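PDB 3TO3: citryl-spermidine/3,4-dihydroxybenzoyl-citryl-spermidine:spermidine ligase from Bacillus anthracis, which catalyses the ATP-dependent condensation of spermidine with citryl-spermidine intermediates, with or without a dihydroxybenzoyl group, in the biosynthesis of the siderophore petrobactin. Local coordinates for residues 343-349 / 454-460; 381-387 / 443-448. One frame throughout, in Å; residues are numbered along the deposited sequence.

Contact 1 (343-349 / 454-460). With ATP (adenosine-5'-triphosphate), chain E.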
loop_
_atom_site.group_PDB
_atom_site.type_symbol
_atom_site.label_atom_id
_atom_site.label_comp_id
_atom_site.label_asym_id
_atom_site.label_seq_id
_atom_site.Cartn_x
_atom_site.Cartn_y
_atom_site.Cartn_z
ATOM N N ARG B 343 30.253 -24.118 -24.702
ATOM C CA ARG B 343 30.937 -23.436 -23.609
ATOM C C ARG B 343 29.963 -22.532 -22.852
ATOM O O ARG B 343 30.322 -21.454 -22.381
ATOM C CB ARG B 343 32.145 -22.654 -24.135
ATOM C CG ARG B 343 33.202 -23.534 -24.814
ATOM C CD ARG B 343 34.091 -22.729 -25.739
ATOM N NE ARG B 343 34.498 -21.456 -25.157
ATOM C CZ ARG B 343 34.641 -20.334 -25.854
ATOM N NH1 ARG B 343 34.408 -20.324 -27.164
ATOM N NH2 ARG B 343 35.023 -19.223 -25.244
ATOM N N VAL B 344 28.727 -23.005 -22.741
ATOM C CA VAL B 344 27.703 -22.355 -21.959
ATOM C C VAL B 344 28.156 -22.062 -20.530
ATOM O O VAL B 344 28.795 -22.891 -19.900
ATOM C CB VAL B 344 26.485 -23.278 -21.869
ATOM C CG1 VAL B 344 25.425 -22.659 -20.982
ATOM C CG2 VAL B 344 25.943 -23.540 -23.266
ATOM N N ILE B 345 27.833 -20.870 -20.030
ATOM C CA ILE B 345 28.114 -20.495 -18.646
ATOM C C ILE B 345 26.811 -20.580 -17.866
ATOM O O ILE B 345 25.808 -20.072 -18.331
ATOM C CB ILE B 345 28.574 -19.046 -18.568
ATOM C CG1 ILE B 345 29.843 -18.844 -19.375
ATOM C CG2 ILE B 345 28.749 -18.587 -17.112
ATOM C CD1 ILE B 345 30.035 -17.391 -19.757
ATOM N N LEU B 346 26.804 -21.247 -16.712
ATOM C CA LEU B 346 25.631 -21.189 -15.823
ATOM C C LEU B 346 26.021 -20.431 -14.564
ATOM O O LEU B 346 26.874 -20.902 -13.832
ATOM C CB LEU B 346 25.161 -22.591 -15.450
ATOM C CG LEU B 346 24.728 -23.484 -16.608
ATOM C CD1 LEU B 346 24.224 -24.775 -16.045
ATOM C CD2 LEU B 346 23.662 -22.852 -17.436
ATOM N N LEU B 347 25.446 -19.260 -14.298
ATOM C CA LEU B 347 25.902 -18.548 -13.101
ATOM C C LEU B 347 25.209 -19.248 -11.930
ATOM O O LEU B 347 23.978 -19.192 -11.778
ATOM C CB LEU B 347 25.501 -17.071 -13.150
ATOM C CG LEU B 347 26.031 -16.306 -14.354
ATOM C CD1 LEU B 347 25.476 -14.907 -14.373
ATOM C CD2 LEU B 347 27.592 -16.297 -14.337
ATOM N N LYS B 348 26.007 -19.871 -11.073
ATOM C CA LYS B 348 25.450 -20.789 -10.105
ATOM C C LYS B 348 24.871 -19.993 -8.948
ATOM O O LYS B 348 25.517 -19.055 -8.472
ATOM C CB LYS B 348 26.509 -21.777 -9.606
ATOM C CG LYS B 348 27.007 -22.777 -10.653
ATOM C CD LYS B 348 28.013 -23.771 -10.020
ATOM C CE LYS B 348 28.986 -24.400 -11.053
ATOM N NZ LYS B 348 30.151 -23.540 -11.478
ATOM N N GLU B 349 23.677 -20.378 -8.489
ATOM C CA GLU B 349 23.166 -19.801 -7.273
ATOM C C GLU B 349 23.694 -20.802 -6.257
ATOM O O GLU B 349 23.061 -21.808 -5.979
ATOM C CB GLU B 349 21.616 -19.854 -7.379
ATOM C CG GLU B 349 21.063 -18.813 -8.426
ATOM C CD GLU B 349 19.715 -19.143 -9.086
ATOM O OE1 GLU B 349 18.947 -20.027 -8.653
ATOM O OE2 GLU B 349 19.402 -18.490 -10.087
ATOM N N ARG B 454 29.573 -16.890 -26.699
ATOM C CA ARG B 454 28.921 -17.901 -25.890
ATOM C C ARG B 454 27.800 -17.258 -25.053
ATOM O O ARG B 454 27.694 -16.024 -24.985
ATOM C CB ARG B 454 29.968 -18.624 -25.016
ATOM C CG ARG B 454 30.636 -17.717 -23.983
ATOM C CD ARG B 454 32.062 -18.115 -23.727
ATOM N NE ARG B 454 32.186 -19.167 -22.723
ATOM C CZ ARG B 454 32.975 -19.097 -21.657
ATOM N NH1 ARG B 454 33.711 -18.014 -21.430
ATOM N NH2 ARG B 454 33.019 -20.111 -20.815
ATOM N N ILE B 455 26.939 -18.098 -24.469
ATOM C CA ILE B 455 25.816 -17.641 -23.656
ATOM C C ILE B 455 25.968 -17.950 -22.148
ATOM O O ILE B 455 26.524 -18.980 -21.751
ATOM C CB ILE B 455 24.497 -18.236 -24.183
ATOM C CG1 ILE B 455 23.337 -17.337 -23.796
ATOM C CG2 ILE B 455 24.294 -19.656 -23.701
ATOM C CD1 ILE B 455 23.532 -15.910 -24.314
ATOM N N ALA B 456 25.485 -17.052 -21.302
ATOM C CA ALA B 456 25.511 -17.288 -19.860
ATOM C C ALA B 456 24.085 -17.220 -19.388
ATOM O O ALA B 456 23.340 -16.359 -19.832
ATOM C CB ALA B 456 26.333 -16.249 -19.156
ATOM N N LEU B 457 23.691 -18.144 -18.519
ATOM C CA LEU B 457 22.292 -18.249 -18.105
ATOM C C LEU B 457 22.202 -18.055 -16.615
ATOM O O LEU B 457 23.137 -18.387 -15.877
ATOM C CB LEU B 457 21.706 -19.599 -18.510
ATOM C CG LEU B 457 21.856 -19.917 -20.000
ATOM C CD1 LEU B 457 21.917 -21.405 -20.218
ATOM C CD2 LEU B 457 20.720 -19.284 -20.785
ATOM N N LYS B 458 21.104 -17.472 -16.170
ATOM C CA LYS B 458 20.914 -17.218 -14.746
ATOM C C LYS B 458 19.439 -17.342 -14.393
ATOM O O LYS B 458 18.612 -17.545 -15.290
ATOM C CB LYS B 458 21.454 -15.840 -14.347
ATOM C CG LYS B 458 20.889 -14.639 -15.147
ATOM C CD LYS B 458 21.523 -13.345 -14.584
ATOM C CE LYS B 458 20.885 -12.051 -15.153
ATOM N NZ LYS B 458 19.466 -11.861 -14.688
ATOM N N ASP B 459 19.142 -17.173 -13.098
ATOM C CA ASP B 459 17.810 -17.331 -12.515
ATOM C C ASP B 459 17.145 -18.688 -12.768
ATOM O O ASP B 459 16.181 -18.777 -13.532
ATOM C CB ASP B 459 16.882 -16.186 -12.946
ATOM C CG ASP B 459 17.187 -14.883 -12.223
ATOM O OD1 ASP B 459 17.513 -14.923 -11.016
ATOM O OD2 ASP B 459 17.119 -13.812 -12.868
ATOM N N PHE B 460 17.710 -19.736 -12.172
ATOM C CA PHE B 460 17.175 -21.118 -12.145
ATOM C C PHE B 460 16.137 -21.429 -11.063
ATOM O O PHE B 460 15.227 -22.230 -11.255
ATOM C CB PHE B 460 18.347 -22.103 -12.035
ATOM C CG PHE B 460 19.485 -21.731 -12.928
ATOM C CD1 PHE B 460 19.247 -21.474 -14.268
ATOM C CD2 PHE B 460 20.766 -21.545 -12.421
ATOM C CE1 PHE B 460 20.294 -21.107 -15.108
ATOM C CE2 PHE B 460 21.808 -21.156 -13.250
ATOM C CZ PHE B 460 21.576 -20.935 -14.592
HETATM P PB ATP E . 14.710 -11.527 -11.002
HETATM O O1B ATP E . 14.875 -10.722 -9.737
HETATM O O2B ATP E . 13.934 -12.782 -10.704
HETATM O O3B ATP E . 16.126 -11.863 -11.599
HETATM P PA ATP E . 12.514 -10.191 -11.886
HETATM O O1A ATP E . 12.252 -10.042 -10.401
HETATM O O2A ATP E . 11.539 -11.148 -12.562
HETATM O O3A ATP E . 13.964 -10.708 -12.105
HETATM O "O5'" ATP E . 12.378 -8.761 -12.523
HETATM C "C5'" ATP E . 13.108 -8.410 -13.638
HETATM C "C4'" ATP E . 12.655 -7.276 -14.370
HETATM O "O4'" ATP E . 13.207 -7.313 -15.730
HETATM C "C3'" ATP E . 11.183 -7.308 -14.524
HETATM O "O3'" ATP E . 10.627 -6.181 -13.966
HETATM C "C2'" ATP E . 10.954 -7.350 -15.979
HETATM O "O2'" ATP E . 9.851 -6.623 -16.322
HETATM C "C1'" ATP E . 12.205 -6.740 -16.513
HETATM N N9 ATP E . 12.438 -6.925 -17.921
HETATM C C8 ATP E . 12.731 -5.927 -18.772
HETATM N N7 ATP E . 12.886 -6.459 -19.992
HETATM C C5 ATP E . 12.701 -7.797 -19.924
HETATM C C6 ATP E . 12.749 -8.823 -20.878
HETATM N N6 ATP E . 13.042 -8.504 -22.248
HETATM N N1 ATP E . 12.514 -10.097 -20.487
HETATM C C2 ATP E . 12.238 -10.377 -19.197
HETATM N N3 ATP E . 12.183 -9.409 -18.254
HETATM C C4 ATP E . 12.410 -8.111 -18.586
HETATM O O HOH W 1 21.515 -17.942 -11.879
#
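The parallel pairing of strands 345-355 and 451-457 in the mixed sheet runs from an arginine pair to the edge of the ATP-magnesium site. Ile345 O accepts from Leu457 N, while Ile455 O and Leu457 O receive Ile345 N and Leu347 N in nearly straight bonds, the usual alternation of a parallel ladder. On one face of the sheet Ile345 CB meets Ala456 CB at 3.6 Å; on the other, Leu346 CD2 touches Leu457 CD1 at 3.6 Å, and helix 315-333 packs against Leu346.

At the start of the pairing, Arg454 NE donates to Arg343 O at 3.0 Å, and this oxygen lies in the guanidinium plane. Arg454 CG lies between the backbone N and the carbonyl carbon (chi1 65°), and the chain then bends at chi2 and chi3 to reach that oxygen. In one of its two conformers the guanidinium of Arg343 lies flat on that of Arg454, planes 26° apart, and Ile345 CG1 comes over a face of the latter. The Glu382 carboxylate, whose OE1 is hydrogen-bonded to Gly379 N, makes long, weak ion pairs with both arginines, and its charge would ease their closeness.

Beyond the paired stretch, Asp459 turns away with positive phi and belongs to the magnesium site and ATP pocket; its OD1 forms salt bridges with Lys299 and Arg371. Glu349 OE2, which also pairs with Arg371, accepts Phe460 N at 3.0 Å from the syn side, the donor 26° out of the carboxylate plane. The two carboxylates come within 4.1 Å, OE2 of Glu349 to OD1 of Asp459, so the shared arginine probably offsets their repulsion. One water fills the last step, donating to Leu347 O and Glu349 OE2 and accepting from Asp459 N at 2.8 Å.

Contact 2 (381-387 / 443-448)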
loop_
_atom_site.group_PDB
_atom_site.type_symbol
_atom_site.label_atom_id
_atom_site.label_comp_id
_atom_site.label_asym_id
_atom_site.label_seq_id
_atom_site.Cartn_x
_atom_site.Cartn_y
_atom_site.Cartn_z
ATOM N N GLN B 381 39.652 -10.774 -23.571
ATOM C CA GLN B 381 39.084 -9.838 -24.534
ATOM C C GLN B 381 37.554 -9.818 -24.582
ATOM O O GLN B 381 36.969 -9.037 -25.326
ATOM C CB GLN B 381 39.653 -10.092 -25.925
ATOM C CG GLN B 381 41.152 -9.880 -26.017
ATOM C CD GLN B 381 41.740 -10.599 -27.204
ATOM O OE1 GLN B 381 41.881 -11.823 -27.189
ATOM N NE2 GLN B 381 42.066 -9.851 -28.252
ATOM N N GLU B 382 36.908 -10.667 -23.789
ATOM C CA GLU B 382 35.452 -10.806 -23.845
ATOM C C GLU B 382 34.730 -9.722 -23.042
ATOM O O GLU B 382 35.214 -9.295 -22.016
ATOM C CB GLU B 382 35.040 -12.207 -23.364
ATOM C CG GLU B 382 35.650 -13.337 -24.186
ATOM C CD GLU B 382 35.248 -14.750 -23.738
ATOM O OE1 GLU B 382 34.844 -14.982 -22.565
ATOM O OE2 GLU B 382 35.357 -15.652 -24.599
ATOM N N ASP B 383 33.585 -9.254 -23.522
ATOM C CA ASP B 383 32.654 -8.499 -22.668
ATOM C C ASP B 383 31.266 -9.146 -22.736
ATOM O O ASP B 383 31.094 -10.199 -23.364
ATOM C CB ASP B 383 32.591 -7.006 -23.036
ATOM C CG ASP B 383 32.356 -6.094 -21.807
ATOM O OD1 ASP B 383 31.727 -6.533 -20.796
ATOM O OD2 ASP B 383 32.816 -4.928 -21.862
ATOM N N ALA B 384 30.276 -8.533 -22.095
ATOM C CA ALA B 384 28.979 -9.173 -21.966
ATOM C C ALA B 384 27.883 -8.146 -22.035
ATOM O O ALA B 384 28.053 -7.023 -21.579
ATOM C CB ALA B 384 28.882 -9.946 -20.630
ATOM N N VAL B 385 26.748 -8.545 -22.586
ATOM C CA VAL B 385 25.602 -7.663 -22.650
ATOM C C VAL B 385 24.370 -8.470 -22.237
ATOM O O VAL B 385 24.228 -9.620 -22.619
ATOM C CB VAL B 385 25.449 -7.057 -24.111
ATOM C CG1 VAL B 385 25.435 -8.145 -25.146
ATOM C CG2 VAL B 385 24.189 -6.261 -24.238
ATOM N N PRO B 386 23.463 -7.859 -21.468
ATOM C CA PRO B 386 22.189 -8.528 -21.174
ATOM C C PRO B 386 21.433 -8.831 -22.449
ATOM O O PRO B 386 21.406 -8.008 -23.363
ATOM C CB PRO B 386 21.415 -7.499 -20.350
ATOM C CG PRO B 386 22.231 -6.242 -20.357
ATOM C CD PRO B 386 23.631 -6.604 -20.720
ATOM N N PHE B 387 20.801 -9.991 -22.514
ATOM C CA PHE B 387 20.275 -10.446 -23.784
ATOM C C PHE B 387 19.177 -9.534 -24.342
ATOM O O PHE B 387 19.157 -9.271 -25.533
ATOM C CB PHE B 387 19.857 -11.906 -23.716
ATOM C CG PHE B 387 19.651 -12.546 -25.054
ATOM C CD1 PHE B 387 20.690 -13.184 -25.690
ATOM C CD2 PHE B 387 18.417 -12.500 -25.679
ATOM C CE1 PHE B 387 20.496 -13.798 -26.918
ATOM C CE2 PHE B 387 18.229 -13.095 -26.898
ATOM C CZ PHE B 387 19.271 -13.757 -27.517
HETATM N N MSE B 443 19.375 -14.235 -19.643
HETATM C CA MSE B 443 20.393 -14.614 -20.593
HETATM C C MSE B 443 21.366 -13.470 -20.770
HETATM O O MSE B 443 20.981 -12.304 -20.836
HETATM C CB MSE B 443 19.757 -14.972 -21.937
HETATM C CG MSE B 443 18.928 -16.241 -21.919
HETATM SE SE MSE B 443 17.935 -16.592 -23.611
HETATM C CE MSE B 443 19.415 -16.908 -24.832
ATOM N N ILE B 444 22.632 -13.823 -20.858
ATOM C CA ILE B 444 23.695 -12.859 -21.047
ATOM C C ILE B 444 24.533 -13.258 -22.240
ATOM O O ILE B 444 25.086 -14.352 -22.261
ATOM C CB ILE B 444 24.566 -12.779 -19.785
ATOM C CG1 ILE B 444 23.681 -12.366 -18.605
ATOM C CG2 ILE B 444 25.709 -11.796 -20.000
ATOM C CD1 ILE B 444 24.404 -12.221 -17.305
ATOM N N LEU B 445 24.626 -12.395 -23.252
ATOM C CA LEU B 445 25.518 -12.705 -24.377
ATOM C C LEU B 445 26.937 -12.326 -24.043
ATOM O O LEU B 445 27.197 -11.190 -23.656
ATOM C CB LEU B 445 25.101 -12.004 -25.668
ATOM C CG LEU B 445 26.012 -12.260 -26.875
ATOM C CD1 LEU B 445 25.855 -13.691 -27.375
ATOM C CD2 LEU B 445 25.668 -11.274 -27.996
ATOM N N VAL B 446 27.850 -13.285 -24.156
ATOM C CA VAL B 446 29.267 -12.981 -24.076
ATOM C C VAL B 446 29.801 -12.792 -25.496
ATOM O O VAL B 446 29.526 -13.595 -26.389
ATOM C CB VAL B 446 30.034 -14.096 -23.393
ATOM C CG1 VAL B 446 31.530 -13.751 -23.324
ATOM C CG2 VAL B 446 29.473 -14.311 -22.014
ATOM N N HIS B 447 30.533 -11.709 -25.715
ATOM C CA HIS B 447 30.917 -11.347 -27.071
ATOM C C HIS B 447 32.339 -10.813 -27.096
ATOM O O HIS B 447 32.909 -10.453 -26.054
ATOM C CB HIS B 447 29.954 -10.289 -27.622
ATOM C CG HIS B 447 30.071 -8.962 -26.935
ATOM N ND1 HIS B 447 31.056 -8.048 -27.251
ATOM C CD2 HIS B 447 29.341 -8.400 -25.939
ATOM C CE1 HIS B 447 30.928 -6.982 -26.477
ATOM N NE2 HIS B 447 29.901 -7.174 -25.667
ATOM N N LYS B 448 32.935 -10.766 -28.280
ATOM C CA LYS B 448 34.257 -10.154 -28.403
ATOM C C LYS B 448 34.117 -9.007 -29.394
ATOM O O LYS B 448 33.957 -9.220 -30.613
ATOM C CB LYS B 448 35.251 -11.210 -28.893
ATOM C CG LYS B 448 36.694 -10.831 -28.788
ATOM C CD LYS B 448 37.559 -12.074 -28.936
ATOM C CE LYS B 448 37.016 -13.231 -28.080
ATOM N NZ LYS B 448 38.100 -13.932 -27.303
HETATM O O HOH W 2 39.609 -13.906 -24.407
HETATM O O HOH W 3 29.783 -5.331 -23.384
#
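The Phe387 ring carries the selenomethionine methyl of Met443 over one face: CE stands 4.0 Å from the ring centroid, offset toward the rim, a CH-pi contact. The selenium, SE, lies farther above the ring, a Met-aromatic contact in selenium form. With Phe387 CG anti to the backbone N (chi1 -165°), the two side chains run alongside each other, Phe387 CB to Met443 CB at 3.5 Å. Helix 502-528 packs on both residues.

At the far end, the His447 imidazole has Asp383 O over one face, 3.6 Å from His447 CD2. A water lies at the ring edge in plane, 2.9 Å from His447 NE2, and donates to Ala384 O. ND1 accepts from Gly450 N; with a partner at each nitrogen the ring's rotation is probably fixed. Trp404 also meets this ring.

Between these rings, strands 383-386 and 443-448 form an antiparallel ladder in the mixed sheet that bears the ATP pocket. Asp383 with His447 and Val385 with Leu445 are the hydrogen-bonded pairs; His447 N reaches Asp383 O at 2.8 Å. One more bond, Phe387 N to Met443 O, carries the pairing past Pro386. Val385 and Leu445 lie side by side on the His447 face. Ala384 and Ile444 share the other face, CB to CG2 at 3.7 Å, where Tyr150 of helix 150-156 covers them.

Lys448 bends at chi3 (-46°) toward Glu382, yet NZ stays 4.2 Å from Glu382 OE2, beyond a salt bridge; Glu382 OE1 is held by Gly379 N. A second water accepts from N of the poorly ordered Gln381 and, weakly, from Lys448 NZ.

How the contacts relate
Both contacts are strand pairings in one mixed sheet, and strands 443-448 and 451-457, successive in the chain, are neighbours that join them: Ile444 N with Ala456 O and Val446 N with Arg454 O are probable hydrogen bonds. Contact 2 is nested within the chain loop closed by contact 1, their centres 12 Å apart. Each is largely buried, though contact 2 has an exposed corner at Gln381. Contact 1 is parallel and carries charges at both ends, one of them at the magnesium and ATP site; contact 2 is antiparallel, with mostly apolar side chains and rings between its strands, and its Phe387 end lies near the nucleotide, that side chain about 8 Å from ATP.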